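A rubisco-like protein (Burkholderia fungorum, PDB 3NWR) is of unknown function but belongs to the rubisco large-chain family and is probably an enzyme, perhaps a lyase, working through a TIM-barrel catalytic domain. Local coordinates at residues 315-320 with 352-357; 365-370 with 400-405; 357-362 with 376-381; 229-234 with 255-260. All blocks are in the same frame, centred on the assembly; numbering follows the deposited sequence.

Contact 1: residues 315-320 with 352-357; sequences HMHVHG and LPAFSS
M316 sits between L352 and A354 in the ladder of two parallel strands: its N donates to L352 O (3.0 Å), and its O accepts from A354 N (2.8 Å). V318 N then binds A354 O, the straightest of these bonds at 168°. Beyond it the ladder is irregular, and S356 N reaches H319 O from well above the carbonyl plane. A water bridges the strands here, donating to A354 O, accepting from H319 N (2.9 Å) and hydrogen-bonding to H317 ND1 and S356 OG. The small A354 lets its CB sit over the centre of the H317 ring (3.9 Å above the plane), whereas L352 CD2 lies over the H315 ring nearer its rim. Nearer the helix side, branched V318 lays CG2 over the F355 ring, 3.8 Å from its centroid. H282 hydrogen-bonds both H315 and H317, which suits two buried imidazoles on the inner face of a TIM barrel. The outer face is closed by helix 329-340, the connection of this beta-alpha-beta unit, against V318 and F355, and by helix 301-309 against M316. Strands 280-284 and 377-379 continue the sheet on either side.

Contact 2: residues 365-370 with 400-405; sequences QATFDA and QAWAAV
F368 and V405 run alongside each other, pointing opposite ways, with F368 CD2 meeting V405 CG2 at 3.6 Å. F368 has CG anti to its backbone N (chi1 -173°), which sends CG toward segment 400-405; the ring follows, and F368 CE2 comes 3.4 Å from V405 O. Beta-branched V405 serves both of its neighbours at once: CG2 takes the phenyl ring, while CG1 lies 3.8 Å from Q365 CD. The Q365 chain is bent at chi2, and its end comes back over the valine although its CB bond leads away. The two segments belong to successive outer helices of the TIM barrel, one following strand 352-355 and the other strand 377-379. Their axes stay 10.1 Å apart and cross at -49°, and F368, W402 and V405 fill the interface between them. W402 is the largest of the three. Its CG lies beside the backbone N (chi1 -78°), and the far end of the indole reaches segment 365-370, with CZ3 against F368 CB at 3.7 Å. T367 stands roughly perpendicular to the indole and sets CG2 in the plane of its rim, 3.9 Å from W402 CH2. The short threonine suits this buried place, since its methyl turns to the indole while OG1 bonds back to T363 O in the preceding turn. F378 of the barrel strand meets the same indole edge-to-face, and A401 and V405 also pack on L411 of helix 411-414.

Contact 3: residues 357-362 with 376-381; sequences SGQWAG and LLFMSG. With SO4 (sulfate ion), chain B.
Q359 and F378 cross nearly perpendicularly in the tight part of this contact, with Q359 CB off-centre over the ring, 4.2 Å from its centroid, and only 3.2 Å from M379 O. The F378 ring also meets W360 O in plane at the edge, 3.5 Å from F378 CZ; T363 OG1 hydrogen-bonds the same W360 O. Next to it S380 OG donates to Q359 O at 2.8 Å; the small hydroxyl fits beside this carbonyl, which also receives a bond from a water. The glutamine chain is bent at chi2, and NE2 curls back to S357 O (2.9 Å, 164°) and also bonds L321 O, while OE1 bonds T363 OG1. This is the mouth of a TIM barrel: a loop after strand 352-355 meets the end of strand 377-379, where G381 is the N-cap of the next short helix. On the loose side water replaces direct contact. One water joins Q359 N to M379 O; another links Q359 O, G381 N and a sulfate ion, probably from the crystallisation liquor. G358 N, at a positive-phi turn favouring glycine, donates to sulfate O3; K324 NZ and G382 N also bind the ion, consistent with a rubisco-like phosphate site.

Contact 4: residues 229-234 with 255-260; sequences PVMVAF and GSCVMA
F234 and M259 join two neighbouring parallel strands of the TIM barrel through one direct backbone bond, M259 N to F234 O, 2.8 Å long and nearly straight at 174°, though the donor stands 43° out of the carbonyl plane. The strands are the two of a beta-alpha-beta unit whose crossover is helix 240-252. Before F234 direct bonding is replaced: V232 O and C257 O, two acceptors, face each other at 3.2 Å, and a water donates to V232 O and accepts from S256 N. Side chains do the rest of the joining. M231 runs extended to SD and then turns at chi3 (-66°), which brings CE to 3.6 Å from S256 OG; further back, its CG packs on C257 CB, also at 3.6 Å. A flexible, unbranched methionine suits this end of the sheet, where it also packs on T152, L155 and T156 of helix 148-156. Next come A233 and C257, whose side chains lie on one face of the sheet. A233 CB touches C257 SG at 3.6 Å and M259 CB at 4.0 Å, the small methyl and thiol packing side by side. A233 also bonds through its backbone to I194 and D196, which flank the carboxylated lysine K195. On the opposite, helix-facing side F234 reaches V215 and M216 of helix 208-226, where its large apolar ring packs against the helix. Within segment 229-234, V232 CG1 sits over the centre of the F234 ring, 3.5 Å above its plane.

Contacts 1, 3 and 4 reach one barrel sheet, and contact 2 lies on helices outside it. Contacts 1 and 3 have centres about 9 Å apart, share S357 and are joined by two probable hydrogen bonds, M379 N to F355 O and F355 N to L377 O, both 2.9 Å. Contact 2 lies behind both: F355 CE2 packs on T367 CG2 at 4.0 Å, and W402 NE1 lies 3.7 Å from F378 CD2. Contact 4 does not touch contact 1, though their nearest atoms are about 4 Å apart and their centres about 16 Å. The sulfate at contact 3 and K195 beside contact 4 probably mark one active site, as in rubisco, where a carbamylated lysine binds magnesium.

Contact 1: residues 315-320 with 352-357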
loop_
_atom_site.group_PDB
_atom_site.type_symbol
_atom_site.label_atom_id
_atom_site.label_comp_id
_atom_site.label_asym_id
_atom_site.label_seq_id
_atom_site.Cartn_x
_atom_site.Cartn_y
_atom_site.Cartn_z
ATOM N N HIS A 315 11.432 -0.236 -14.523
ATOM C CA HIS A 315 10.450 0.611 -15.194
ATOM C C HIS A 315 9.431 1.102 -14.183
ATOM O O HIS A 315 9.064 0.370 -13.261
ATOM C CB HIS A 315 9.642 -0.171 -16.224
ATOM C CG HIS A 315 10.448 -0.884 -17.265
ATOM N ND1 HIS A 315 9.874 -1.791 -18.129
ATOM C CD2 HIS A 315 11.759 -0.820 -17.600
ATOM C CE1 HIS A 315 10.801 -2.257 -18.952
ATOM N NE2 HIS A 315 11.952 -1.681 -18.653
ATOM N N MET A 316 8.931 2.323 -14.382
ATOM C CA MET A 316 7.806 2.831 -13.600
ATOM C C MET A 316 6.757 3.448 -14.511
ATOM O O MET A 316 7.097 4.111 -15.495
ATOM C CB MET A 316 8.261 3.897 -12.593
ATOM C CG MET A 316 9.023 3.347 -11.383
ATOM S SD MET A 316 7.992 2.466 -10.168
ATOM C CE MET A 316 7.154 3.825 -9.330
ATOM N N HIS A 317 5.488 3.248 -14.167
ATOM C CA HIS A 317 4.380 3.827 -14.914
ATOM C C HIS A 317 4.090 5.258 -14.501
ATOM O O HIS A 317 4.100 5.587 -13.299
ATOM C CB HIS A 317 3.128 2.983 -14.722
ATOM C CG HIS A 317 3.074 1.801 -15.624
ATOM N ND1 HIS A 317 2.277 1.766 -16.745
ATOM C CD2 HIS A 317 3.741 0.621 -15.594
ATOM C CE1 HIS A 317 2.448 0.611 -17.365
ATOM N NE2 HIS A 317 3.332 -0.101 -16.687
ATOM N N VAL A 318 3.790 6.090 -15.498
ATOM C CA VAL A 318 3.482 7.499 -15.274
ATOM C C VAL A 318 2.130 7.917 -15.846
ATOM O O VAL A 318 1.774 9.098 -15.803
ATOM C CB VAL A 318 4.579 8.416 -15.858
ATOM C CG1 VAL A 318 5.921 8.103 -15.220
ATOM C CG2 VAL A 318 4.668 8.290 -17.380
ATOM N N HIS A 319 1.369 6.943 -16.329
ATOM C CA HIS A 319 0.124 7.182 -17.050
ATOM C C HIS A 319 0.422 8.003 -18.302
ATOM O O HIS A 319 1.476 7.790 -18.891
ATOM C CB HIS A 319 -0.981 7.683 -16.117
ATOM C CG HIS A 319 -1.458 6.612 -15.181
ATOM N ND1 HIS A 319 -2.512 6.782 -14.309
ATOM C CD2 HIS A 319 -1.021 5.340 -14.997
ATOM C CE1 HIS A 319 -2.702 5.666 -13.626
ATOM N NE2 HIS A 319 -1.810 4.774 -14.025
ATOM N N GLY A 320 -0.462 8.886 -18.755
ATOM C CA GLY A 320 -0.225 9.448 -20.079
ATOM C C GLY A 320 -0.802 10.814 -20.350
ATOM O O GLY A 320 -1.814 11.193 -19.765
ATOM N N LEU A 352 13.084 3.594 -16.519
ATOM C CA LEU A 352 12.384 3.847 -17.769
ATOM C C LEU A 352 10.930 4.198 -17.492
ATOM O O LEU A 352 10.208 3.395 -16.900
ATOM C CB LEU A 352 12.451 2.600 -18.647
ATOM C CG LEU A 352 11.912 2.718 -20.073
ATOM C CD1 LEU A 352 12.806 3.602 -20.944
ATOM C CD2 LEU A 352 11.780 1.325 -20.682
ATOM N N PRO A 353 10.479 5.394 -17.909
ATOM C CA PRO A 353 9.068 5.727 -17.719
ATOM C C PRO A 353 8.200 5.044 -18.765
ATOM O O PRO A 353 8.575 4.974 -19.948
ATOM C CB PRO A 353 9.037 7.255 -17.892
ATOM C CG PRO A 353 10.154 7.526 -18.869
ATOM C CD PRO A 353 11.242 6.508 -18.507
ATOM N N ALA A 354 7.073 4.504 -18.317
ATOM C CA ALA A 354 6.096 3.887 -19.194
ATOM C C ALA A 354 4.844 4.751 -19.274
ATOM O O ALA A 354 4.146 4.964 -18.279
ATOM C CB ALA A 354 5.756 2.467 -18.720
ATOM N N PHE A 355 4.590 5.281 -20.464
ATOM C CA PHE A 355 3.412 6.099 -20.704
ATOM C C PHE A 355 2.298 5.219 -21.219
ATOM O O PHE A 355 2.535 4.349 -22.065
ATOM C CB PHE A 355 3.718 7.144 -21.777
ATOM C CG PHE A 355 4.683 8.208 -21.331
ATOM C CD1 PHE A 355 4.214 9.441 -20.886
ATOM C CD2 PHE A 355 6.055 7.986 -21.381
ATOM C CE1 PHE A 355 5.099 10.428 -20.481
ATOM C CE2 PHE A 355 6.948 8.964 -20.980
ATOM C CZ PHE A 355 6.474 10.188 -20.529
ATOM N N SER A 356 1.079 5.456 -20.742
ATOM C CA SER A 356 -0.065 4.672 -21.188
ATOM C C SER A 356 -1.372 5.423 -20.992
ATOM O O SER A 356 -1.404 6.454 -20.321
ATOM C CB SER A 356 -0.136 3.365 -20.402
ATOM O OG SER A 356 -0.519 3.638 -19.065
ATOM N N SER A 357 -2.431 4.869 -21.582
ATOM C CA SER A 357 -3.806 5.383 -21.508
ATOM C C SER A 357 -4.109 6.354 -22.650
ATOM O O SER A 357 -3.684 7.510 -22.618
ATOM C CB SER A 357 -4.114 6.025 -20.147
ATOM O OG SER A 357 -5.493 6.350 -20.060
HETATM O O HOH W 1 1.583 4.284 -17.520
#

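Contact 2: residues 365-370 with 400-405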
loop_
_atom_site.group_PDB
_atom_site.type_symbol
_atom_site.label_atom_id
_atom_site.label_comp_id
_atom_site.label_asym_id
_atom_site.label_seq_id
_atom_site.Cartn_x
_atom_site.Cartn_y
_atom_site.Cartn_z
ATOM N N GLN A 365 3.992 13.895 -29.881
ATOM C CA GLN A 365 4.688 15.171 -29.733
ATOM C C GLN A 365 4.769 15.627 -28.270
ATOM O O GLN A 365 5.832 16.031 -27.794
ATOM C CB GLN A 365 4.022 16.259 -30.578
ATOM C CG GLN A 365 4.782 17.588 -30.549
ATOM C CD GLN A 365 6.087 17.526 -31.319
ATOM O OE1 GLN A 365 7.178 17.555 -30.743
ATOM N NE2 GLN A 365 5.979 17.431 -32.626
ATOM N N ALA A 366 3.636 15.592 -27.577
ATOM C CA ALA A 366 3.591 16.039 -26.190
ATOM C C ALA A 366 4.481 15.157 -25.320
ATOM O O ALA A 366 5.154 15.631 -24.400
ATOM C CB ALA A 366 2.169 16.025 -25.676
ATOM N N THR A 367 4.504 13.871 -25.639
ATOM C CA THR A 367 5.314 12.925 -24.877
ATOM C C THR A 367 6.804 13.212 -25.066
ATOM O O THR A 367 7.561 13.264 -24.099
ATOM C CB THR A 367 4.968 11.480 -25.270
ATOM O OG1 THR A 367 3.600 11.224 -24.940
ATOM C CG2 THR A 367 5.851 10.473 -24.520
ATOM N N PHE A 368 7.215 13.409 -26.318
ATOM C CA PHE A 368 8.600 13.726 -26.641
ATOM C C PHE A 368 9.022 15.006 -25.933
ATOM O O PHE A 368 10.112 15.088 -25.361
ATOM C CB PHE A 368 8.747 13.876 -28.162
ATOM C CG PHE A 368 10.168 14.035 -28.636
ATOM C CD1 PHE A 368 11.163 13.169 -28.214
ATOM C CD2 PHE A 368 10.496 15.033 -29.546
ATOM C CE1 PHE A 368 12.470 13.310 -28.672
ATOM C CE2 PHE A 368 11.800 15.173 -30.009
ATOM C CZ PHE A 368 12.783 14.312 -29.572
ATOM N N ASP A 369 8.149 16.006 -25.967
ATOM C CA ASP A 369 8.455 17.291 -25.351
ATOM C C ASP A 369 8.502 17.206 -23.820
ATOM O O ASP A 369 9.257 17.932 -23.183
ATOM C CB ASP A 369 7.472 18.358 -25.839
ATOM C CG ASP A 369 7.677 18.709 -27.305
ATOM O OD1 ASP A 369 8.758 18.398 -27.855
ATOM O OD2 ASP A 369 6.763 19.301 -27.916
ATOM N N ALA A 370 7.725 16.301 -23.238
ATOM C CA ALA A 370 7.790 16.060 -21.792
ATOM C C ALA A 370 9.119 15.433 -21.365
ATOM O O ALA A 370 9.746 15.885 -20.406
ATOM C CB ALA A 370 6.622 15.183 -21.332
ATOM N N GLN A 400 5.946 6.219 -37.287
ATOM C CA GLN A 400 6.046 7.400 -38.155
ATOM C C GLN A 400 5.924 8.697 -37.356
ATOM O O GLN A 400 6.643 9.667 -37.613
ATOM C CB GLN A 400 4.986 7.341 -39.252
ATOM C CG GLN A 400 5.329 6.356 -40.359
ATOM C CD GLN A 400 4.166 6.094 -41.294
ATOM O OE1 GLN A 400 3.029 6.477 -41.017
ATOM N NE2 GLN A 400 4.445 5.417 -42.411
ATOM N N ALA A 401 5.030 8.714 -36.369
ATOM C CA ALA A 401 4.923 9.869 -35.483
ATOM C C ALA A 401 6.242 10.117 -34.750
ATOM O O ALA A 401 6.703 11.252 -34.646
ATOM C CB ALA A 401 3.781 9.683 -34.487
ATOM N N TRP A 402 6.848 9.053 -34.223
ATOM C CA TRP A 402 8.135 9.200 -33.555
ATOM C C TRP A 402 9.236 9.691 -34.500
ATOM O O TRP A 402 10.017 10.571 -34.133
ATOM C CB TRP A 402 8.531 7.904 -32.828
ATOM C CG TRP A 402 7.783 7.794 -31.535
ATOM C CD1 TRP A 402 6.764 6.936 -31.237
ATOM C CD2 TRP A 402 7.964 8.619 -30.378
ATOM N NE1 TRP A 402 6.307 7.169 -29.958
ATOM C CE2 TRP A 402 7.030 8.192 -29.407
ATOM C CE3 TRP A 402 8.838 9.666 -30.062
ATOM C CZ2 TRP A 402 6.932 8.788 -28.154
ATOM C CZ3 TRP A 402 8.737 10.263 -28.812
ATOM C CH2 TRP A 402 7.798 9.809 -27.865
ATOM N N ALA A 403 9.286 9.145 -35.710
ATOM C CA ALA A 403 10.247 9.614 -36.707
ATOM C C ALA A 403 10.071 11.115 -36.973
ATOM O O ALA A 403 11.048 11.864 -37.054
ATOM C CB ALA A 403 10.107 8.817 -37.985
ATOM N N ALA A 404 8.819 11.548 -37.085
ATOM C CA ALA A 404 8.517 12.960 -37.322
ATOM C C ALA A 404 9.034 13.855 -36.204
ATOM O O ALA A 404 9.743 14.835 -36.440
ATOM C CB ALA A 404 7.020 13.152 -37.501
ATOM N N VAL A 405 8.689 13.528 -34.962
ATOM C CA VAL A 405 9.062 14.428 -33.872
ATOM C C VAL A 405 10.570 14.456 -33.651
ATOM O O VAL A 405 11.137 15.491 -33.306
ATOM C CB VAL A 405 8.291 14.141 -32.556
ATOM C CG1 VAL A 405 6.800 14.077 -32.840
ATOM C CG2 VAL A 405 8.777 12.848 -31.895
#

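Contact 3: residues 357-362 with 376-381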
loop_
_atom_site.group_PDB
_atom_site.type_symbol
_atom_site.label_atom_id
_atom_site.label_comp_id
_atom_site.label_asym_id
_atom_site.label_seq_id
_atom_site.Cartn_x
_atom_site.Cartn_y
_atom_site.Cartn_z
ATOM N N SER A 357 -2.431 4.869 -21.582
ATOM C CA SER A 357 -3.806 5.383 -21.508
ATOM C C SER A 357 -4.109 6.354 -22.650
ATOM O O SER A 357 -3.684 7.510 -22.618
ATOM C CB SER A 357 -4.114 6.025 -20.147
ATOM O OG SER A 357 -5.493 6.350 -20.060
ATOM N N GLY A 358 -4.838 5.869 -23.652
ATOM C CA GLY A 358 -5.228 6.689 -24.791
ATOM C C GLY A 358 -4.056 7.185 -25.619
ATOM O O GLY A 358 -4.149 8.220 -26.286
ATOM N N GLN A 359 -2.949 6.453 -25.588
ATOM C CA GLN A 359 -1.766 6.861 -26.330
ATOM C C GLN A 359 -1.838 6.420 -27.784
ATOM O O GLN A 359 -2.267 5.309 -28.098
ATOM C CB GLN A 359 -0.502 6.317 -25.670
ATOM C CG GLN A 359 -0.314 6.833 -24.243
ATOM C CD GLN A 359 -0.345 8.350 -24.179
ATOM O OE1 GLN A 359 0.541 9.020 -24.716
ATOM N NE2 GLN A 359 -1.355 8.899 -23.508
ATOM N N TRP A 360 -1.407 7.302 -28.675
ATOM C CA TRP A 360 -1.436 7.015 -30.100
ATOM C C TRP A 360 -0.562 8.041 -30.816
ATOM O O TRP A 360 0.131 8.829 -30.166
ATOM C CB TRP A 360 -2.883 7.032 -30.618
ATOM C CG TRP A 360 -3.532 8.386 -30.601
ATOM C CD1 TRP A 360 -3.922 9.102 -29.504
ATOM C CD2 TRP A 360 -3.887 9.175 -31.744
ATOM N NE1 TRP A 360 -4.495 10.294 -29.896
ATOM C CE2 TRP A 360 -4.474 10.364 -31.265
ATOM C CE3 TRP A 360 -3.751 8.994 -33.126
ATOM C CZ2 TRP A 360 -4.934 11.363 -32.121
ATOM C CZ3 TRP A 360 -4.201 9.995 -33.974
ATOM C CH2 TRP A 360 -4.783 11.160 -33.468
ATOM N N ALA A 361 -0.568 8.037 -32.146
ATOM C CA ALA A 361 0.264 8.995 -32.877
ATOM C C ALA A 361 0.085 10.415 -32.353
ATOM O O ALA A 361 1.051 11.158 -32.210
ATOM C CB ALA A 361 -0.038 8.946 -34.369
ATOM N N GLY A 362 -1.160 10.777 -32.057
ATOM C CA GLY A 362 -1.486 12.130 -31.645
ATOM C C GLY A 362 -1.029 12.568 -30.261
ATOM O O GLY A 362 -1.218 13.727 -29.893
ATOM N N LEU A 376 11.996 6.127 -23.294
ATOM C CA LEU A 376 10.675 5.895 -22.749
ATOM C C LEU A 376 10.037 4.675 -23.393
ATOM O O LEU A 376 10.402 4.270 -24.509
ATOM C CB LEU A 376 9.803 7.147 -22.932
ATOM C CG LEU A 376 9.533 7.537 -24.388
ATOM C CD1 LEU A 376 8.152 7.073 -24.837
ATOM C CD2 LEU A 376 9.704 9.043 -24.596
ATOM N N LEU A 377 9.102 4.079 -22.662
ATOM C CA LEU A 377 8.254 3.010 -23.168
ATOM C C LEU A 377 6.872 3.587 -23.439
ATOM O O LEU A 377 6.230 4.129 -22.538
ATOM C CB LEU A 377 8.181 1.872 -22.136
ATOM C CG LEU A 377 7.229 0.706 -22.422
ATOM C CD1 LEU A 377 7.575 0.017 -23.728
ATOM C CD2 LEU A 377 7.268 -0.294 -21.262
ATOM N N PHE A 378 6.445 3.498 -24.696
ATOM C CA PHE A 378 5.197 4.103 -25.159
ATOM C C PHE A 378 4.150 3.021 -25.383
ATOM O O PHE A 378 4.206 2.282 -26.380
ATOM C CB PHE A 378 5.486 4.853 -26.467
ATOM C CG PHE A 378 4.381 5.786 -26.916
ATOM C CD1 PHE A 378 4.162 6.983 -26.262
ATOM C CD2 PHE A 378 3.591 5.469 -28.015
ATOM C CE1 PHE A 378 3.158 7.854 -26.687
ATOM C CE2 PHE A 378 2.590 6.340 -28.457
ATOM C CZ PHE A 378 2.371 7.528 -27.777
ATOM N N MET A 379 3.207 2.921 -24.451
ATOM C CA MET A 379 2.183 1.880 -24.494
ATOM C C MET A 379 0.957 2.389 -25.211
ATOM O O MET A 379 0.330 3.359 -24.769
ATOM C CB MET A 379 1.778 1.460 -23.076
ATOM C CG MET A 379 2.935 1.029 -22.183
ATOM S SD MET A 379 3.739 -0.470 -22.756
ATOM C CE MET A 379 2.347 -1.567 -22.913
ATOM N N SER A 380 0.600 1.716 -26.299
ATOM C CA SER A 380 -0.567 2.085 -27.085
ATOM C C SER A 380 -1.489 0.876 -27.229
ATOM O O SER A 380 -1.041 -0.222 -27.565
ATOM C CB SER A 380 -0.118 2.608 -28.453
ATOM O OG SER A 380 -1.224 3.032 -29.240
ATOM N N GLY A 381 -2.772 1.077 -26.947
ATOM C CA GLY A 381 -3.768 0.028 -27.098
ATOM C C GLY A 381 -4.538 0.216 -28.383
ATOM O O GLY A 381 -4.072 -0.172 -29.448
HETATM S S SO4 B . -6.768 3.069 -24.941
HETATM O O1 SO4 B . -6.366 1.774 -25.487
HETATM O O2 SO4 B . -6.414 4.138 -25.867
HETATM O O3 SO4 B . -6.090 3.283 -23.666
HETATM O O4 SO4 B . -8.209 3.073 -24.713
HETATM O O HOH W 2 -2.312 3.799 -24.351
HETATM O O HOH W 3 -4.220 3.588 -27.287
#

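Contact 4: residues 229-234 with 255-260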
loop_
_atom_site.group_PDB
_atom_site.type_symbol
_atom_site.label_atom_id
_atom_site.label_comp_id
_atom_site.label_asym_id
_atom_site.label_seq_id
_atom_site.Cartn_x
_atom_site.Cartn_y
_atom_site.Cartn_z
ATOM N N PRO A 229 13.824 -9.062 -31.406
ATOM C CA PRO A 229 13.389 -9.504 -30.075
ATOM C C PRO A 229 12.146 -8.717 -29.659
ATOM O O PRO A 229 12.026 -7.540 -30.012
ATOM C CB PRO A 229 14.565 -9.130 -29.166
ATOM C CG PRO A 229 15.617 -8.504 -30.038
ATOM C CD PRO A 229 14.994 -8.169 -31.353
ATOM N N VAL A 230 11.226 -9.369 -28.956
ATOM C CA VAL A 230 10.077 -8.690 -28.355
ATOM C C VAL A 230 10.058 -9.034 -26.872
ATOM O O VAL A 230 10.071 -10.206 -26.498
ATOM C CB VAL A 230 8.745 -9.109 -28.998
ATOM C CG1 VAL A 230 7.567 -8.429 -28.299
ATOM C CG2 VAL A 230 8.739 -8.765 -30.483
ATOM N N MET A 231 10.056 -8.004 -26.036
ATOM C CA MET A 231 10.041 -8.181 -24.589
ATOM C C MET A 231 8.615 -8.377 -24.086
ATOM O O MET A 231 7.739 -7.543 -24.325
ATOM C CB MET A 231 10.664 -6.961 -23.910
ATOM C CG MET A 231 10.554 -6.985 -22.388
ATOM S SD MET A 231 11.432 -5.630 -21.589
ATOM C CE MET A 231 13.139 -6.034 -22.000
ATOM N N VAL A 232 8.378 -9.484 -23.386
ATOM C CA VAL A 232 7.073 -9.743 -22.806
ATOM C C VAL A 232 7.167 -9.618 -21.293
ATOM O O VAL A 232 7.953 -10.322 -20.639
ATOM C CB VAL A 232 6.531 -11.143 -23.177
ATOM C CG1 VAL A 232 5.175 -11.394 -22.486
ATOM C CG2 VAL A 232 6.388 -11.275 -24.694
ATOM N N ALA A 233 6.388 -8.692 -20.747
ATOM C CA ALA A 233 6.322 -8.531 -19.305
ATOM C C ALA A 233 5.228 -9.446 -18.785
ATOM O O ALA A 233 4.043 -9.109 -18.827
ATOM C CB ALA A 233 6.039 -7.072 -18.935
ATOM N N PHE A 234 5.627 -10.632 -18.334
ATOM C CA PHE A 234 4.691 -11.567 -17.722
ATOM C C PHE A 234 4.365 -11.107 -16.318
ATOM O O PHE A 234 5.273 -10.871 -15.510
ATOM C CB PHE A 234 5.307 -12.966 -17.651
ATOM C CG PHE A 234 5.496 -13.599 -18.992
ATOM C CD1 PHE A 234 4.410 -14.119 -19.679
ATOM C CD2 PHE A 234 6.753 -13.665 -19.572
ATOM C CE1 PHE A 234 4.577 -14.714 -20.931
ATOM C CE2 PHE A 234 6.929 -14.253 -20.834
ATOM C CZ PHE A 234 5.839 -14.774 -21.511
ATOM N N GLY A 255 12.672 -15.743 -21.406
ATOM C CA GLY A 255 12.096 -14.419 -21.220
ATOM C C GLY A 255 13.124 -13.404 -20.767
ATOM O O GLY A 255 14.260 -13.747 -20.447
ATOM N N SER A 256 12.722 -12.139 -20.741
ATOM C CA SER A 256 13.632 -11.070 -20.355
ATOM C C SER A 256 13.049 -10.143 -19.302
ATOM O O SER A 256 13.744 -9.264 -18.800
ATOM C CB SER A 256 14.006 -10.236 -21.582
ATOM O OG SER A 256 12.843 -9.663 -22.170
ATOM N N CYS A 257 11.783 -10.353 -18.959
ATOM C CA CYS A 257 11.079 -9.377 -18.142
ATOM C C CYS A 257 9.966 -10.032 -17.325
ATOM O O CYS A 257 9.266 -10.918 -17.825
ATOM C CB CYS A 257 10.490 -8.294 -19.060
ATOM S SG CYS A 257 9.588 -6.963 -18.208
ATOM N N VAL A 258 9.818 -9.587 -16.080
ATOM C CA VAL A 258 8.650 -9.906 -15.264
ATOM C C VAL A 258 8.010 -8.619 -14.746
ATOM O O VAL A 258 8.696 -7.635 -14.468
ATOM C CB VAL A 258 8.984 -10.838 -14.087
ATOM C CG1 VAL A 258 9.376 -12.220 -14.612
ATOM C CG2 VAL A 258 10.095 -10.246 -13.236
ATOM N N MET A 259 6.690 -8.650 -14.631
ATOM C CA MET A 259 5.905 -7.526 -14.139
ATOM C C MET A 259 5.348 -7.895 -12.769
ATOM O O MET A 259 5.039 -9.059 -12.512
ATOM C CB MET A 259 4.760 -7.274 -15.115
ATOM C CG MET A 259 3.571 -6.513 -14.565
ATOM S SD MET A 259 2.343 -6.443 -15.894
ATOM C CE MET A 259 0.893 -5.947 -14.964
ATOM N N ALA A 260 5.229 -6.909 -11.887
ATOM C CA ALA A 260 4.646 -7.121 -10.558
ATOM C C ALA A 260 3.803 -5.924 -10.146
ATOM O O ALA A 260 4.174 -4.784 -10.425
ATOM C CB ALA A 260 5.748 -7.382 -9.517
HETATM O O HOH W 4 9.788 -12.191 -20.824
#